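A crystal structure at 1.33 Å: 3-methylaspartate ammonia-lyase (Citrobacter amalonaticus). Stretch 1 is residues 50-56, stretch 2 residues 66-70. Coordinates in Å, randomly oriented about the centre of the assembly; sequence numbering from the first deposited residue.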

ATOM      1  N   GLY A  50       6.381  -7.003 -10.402  1.00 10.19           N
ATOM      2  CA  GLY A  50       7.101  -5.750 -10.328  1.00 10.26           C
ATOM      3  C   GLY A  50       8.210  -5.838  -9.293  1.00 10.79           C
ATOM      4  O   GLY A  50       8.013  -6.361  -8.195  1.00 10.72           O
ATOM      5  N   GLU A  51       9.366  -5.284  -9.639  1.00 10.90           N
ATOM      6  CA  GLU A  51      10.533  -5.312  -8.763  1.00 11.38           C
ATOM      7  C   GLU A  51      11.083  -3.937  -8.525  1.00 10.63           C
ATOM      8  O   GLU A  51      10.862  -3.013  -9.314  1.00 11.48           O
ATOM      9  CB  GLU A  51      11.640  -6.196  -9.331  1.00 12.13           C
ATOM     10  CG  GLU A  51      11.210  -7.644  -9.479  1.00 14.38           C
ATOM     11  CD  GLU A  51      12.331  -8.587  -9.848  1.00 16.62           C
ATOM     12  OE1 GLU A  51      13.511  -8.278  -9.584  1.00 18.14           O
ATOM     13  OE2 GLU A  51      12.014  -9.673 -10.372  1.00 20.92           O
ATOM     14  N   CYS A  52      11.788  -3.796  -7.416  1.00 10.63           N
ATOM     15  CA  CYS A  52      12.484  -2.566  -7.112  1.00 10.73           C
ATOM     16  C   CYS A  52      13.826  -2.903  -6.484  1.00 10.29           C
ATOM     17  O   CYS A  52      14.115  -4.048  -6.160  1.00 10.34           O
ATOM     18  CB  CYS A  52      11.656  -1.696  -6.163  1.00 10.66           C
ATOM     19  SG  CYS A  52      11.307  -2.494  -4.574  1.00 12.37           S
ATOM     20  N   VAL A  53      14.656  -1.882  -6.332  1.00 10.24           N
ATOM     21  CA  VAL A  53      15.878  -2.001  -5.556  1.00 10.63           C
ATOM     22  C   VAL A  53      15.884  -0.864  -4.556  1.00 10.12           C
ATOM     23  O   VAL A  53      15.858   0.309  -4.936  1.00 10.59           O
ATOM     24  CB  VAL A  53      17.157  -1.943  -6.403  1.00 11.15           C
ATOM     25  CG1 VAL A  53      18.396  -1.882  -5.494  1.00 11.47           C
ATOM     26  CG2 VAL A  53      17.224  -3.129  -7.340  1.00 12.07           C
ATOM     27  N   SER A  54      15.895  -1.201  -3.270  1.00 10.08           N
ATOM     28  CA  SER A  54      15.969  -0.193  -2.238  1.00 10.48           C
ATOM     29  C   SER A  54      17.410   0.249  -2.062  1.00 10.48           C
ATOM     30  O   SER A  54      18.320  -0.567  -2.028  1.00 12.28           O
ATOM     31  CB  SER A  54      15.463  -0.720  -0.898  1.00 10.71           C
ATOM     32  OG  SER A  54      14.063  -0.945  -0.885  1.00 11.01           O
ATOM     33  N   VAL A  55      17.573   1.556  -1.950  1.00 10.29           N
ATOM     34  CA  VAL A  55      18.850   2.191  -1.681  1.00 10.34           C
ATOM     35  C   VAL A  55      18.811   2.704  -0.249  1.00 10.41           C
ATOM     36  O   VAL A  55      17.884   3.407   0.126  1.00 10.91           O
ATOM     37  CB  VAL A  55      19.056   3.412  -2.619  1.00 11.07           C
ATOM     38  CG1 VAL A  55      20.422   4.042  -2.400  1.00 11.54           C
ATOM     39  CG2 VAL A  55      18.883   2.985  -4.072  1.00 11.27           C
ATOM     40  N   GLN A  56      19.789   2.310   0.557  1.00 10.44           N
ATOM     41  CA  GLN A  56      19.909   2.823   1.908  1.00 10.53           C
ATOM     42  C   GLN A  56      21.288   3.437   2.039  1.00 11.05           C
ATOM     43  O   GLN A  56      22.289   2.811   1.686  1.00 11.45           O
ATOM     44  CB  GLN A  56      19.734   1.703   2.931  1.00 10.58           C
ATOM     45  CG  GLN A  56      18.339   1.112   2.921  1.00 10.71           C
ATOM     46  CD  GLN A  56      18.168   0.050   3.977  1.00 10.66           C
ATOM     47  OE1 GLN A  56      17.556   0.309   5.012  1.00 11.56           O
ATOM     48  NE2 GLN A  56      18.731  -1.129   3.740  1.00 10.68           N
ATOM     49  N   VAL A  66      16.749   6.717   2.634  1.00 10.22           N
ATOM     50  CA  VAL A  66      16.171   5.690   1.791  1.00 10.17           C
ATOM     51  C   VAL A  66      15.571   6.212   0.493  1.00  9.97           C
ATOM     52  O   VAL A  66      15.086   7.349   0.402  1.00 10.02           O
ATOM     53  CB  VAL A  66      15.079   4.879   2.556  1.00 10.24           C
ATOM     54  CG1 VAL A  66      15.659   4.248   3.799  1.00 11.26           C
ATOM     55  CG2 VAL A  66      13.884   5.749   2.934  1.00 11.68           C
ATOM     56  N   GLY A  67      15.626   5.355  -0.513  1.00  9.83           N
ATOM     57  CA  GLY A  67      15.017   5.626  -1.798  1.00 10.20           C
ATOM     58  C   GLY A  67      14.816   4.310  -2.508  1.00 10.46           C
ATOM     59  O   GLY A  67      15.510   3.338  -2.230  1.00 12.18           O
ATOM     60  N   ASP A  68      13.884   4.264  -3.457  1.00  9.80           N
ATOM     61  CA  ASP A  68      13.632   3.042  -4.211  1.00  9.92           C
ATOM     62  C   ASP A  68      13.741   3.240  -5.708  1.00  9.62           C
ATOM     63  O   ASP A  68      13.084   4.105  -6.290  1.00  9.80           O
ATOM     64  CB  ASP A  68      12.229   2.508  -3.920  1.00 10.55           C
ATOM     65  CG  ASP A  68      12.138   1.713  -2.644  1.00 11.82           C
ATOM     66  OD1 ASP A  68      13.165   1.213  -2.168  1.00 16.38           O
ATOM     67  OD2 ASP A  68      11.053   1.537  -2.077  1.00 10.96           O
ATOM     68  N   CYS A  69      14.566   2.404  -6.310  1.00  9.86           N
ATOM     69  CA  CYS A  69      14.649   2.309  -7.749  1.00 10.26           C
ATOM     70  C   CYS A  69      13.413   1.553  -8.210  1.00 10.67           C
ATOM     71  O   CYS A  69      13.206   0.413  -7.791  1.00 11.48           O
ATOM     72  CB  CYS A  69      15.896   1.540  -8.162  1.00 10.42           C
ATOM     73  SG  CYS A  69      17.446   2.239  -7.548  1.00 11.63           S
ATOM     74  N   ALA A  70      12.618   2.164  -9.088  1.00 10.58           N
ATOM     75  CA  ALA A  70      11.368   1.572  -9.553  1.00 11.03           C
ATOM     76  C   ALA A  70      11.074   2.106 -10.939  1.00 10.69           C
ATOM     77  O   ALA A  70      11.535   3.195 -11.298  1.00 11.63           O
ATOM     78  CB  ALA A  70      10.227   1.909  -8.610  1.00 12.32           C
TER

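The most distinctive feature of this pairing of two antiparallel strands is a side-chain hydrogen bond laid across a pair whose backbones do not bond to each other. Ser54 and Asp68 face one another at a non-hydrogen-bonded position, their CA atoms 4.5 Å apart, and Ser54 OG donates to Asp68 OD1 at 2.7 Å. Both side chains lie on the same face of the sheet. A short hydroxyl can reach a carboxylate directly across the strands here, and the bond gives a buried acid a polar partner; Asp68 OD2 is satisfied elsewhere in the structure.

The backbone supplies the regular framework on both sides of this pair. Val53 and Cys69 bond reciprocally, Val53 N to Cys69 O at 3.1 Å and Cys69 N to Val53 O at 2.8 Å. Val55 and Gly67 do the same, with Val55 N to Gly67 O at 2.7 Å, nearly linear at 173°, and Gly67 N to Val55 O at a longer 3.0 Å. Between these two bonded pairs Asp68 CA approaches Val53 O and Ser54 CA approaches Gly67 O, each at 3.6 Å; just beyond them Val66 CA comes closer to Val55 O, at 3.3 Å.

The face bearing Val53, Val55 and Cys69 is apolar. Beta-branched valine suits an extended backbone, and Cys69 presents a compact, polarizable sulfur: Val53 CB lies 4.1 Å from Cys69 CB, while Val55 CG2 comes within 3.8 Å of Cys69 SG, a diagonal contact. Gly67, opposite Val55, has no side chain to add to this face, and the contact of Val55 here is with Cys69 in the next hydrogen-bonded pair, two residues along.

On the face of Ser54 and Asp68, Gln56 and Val66 form the next non-hydrogen-bonded pair. The aliphatic part of the glutamine serves the valine, with Gln56 CG 4.2 Å from Val66 CG1, while Gln56 NE2 finds its hydrogen bond elsewhere in the structure.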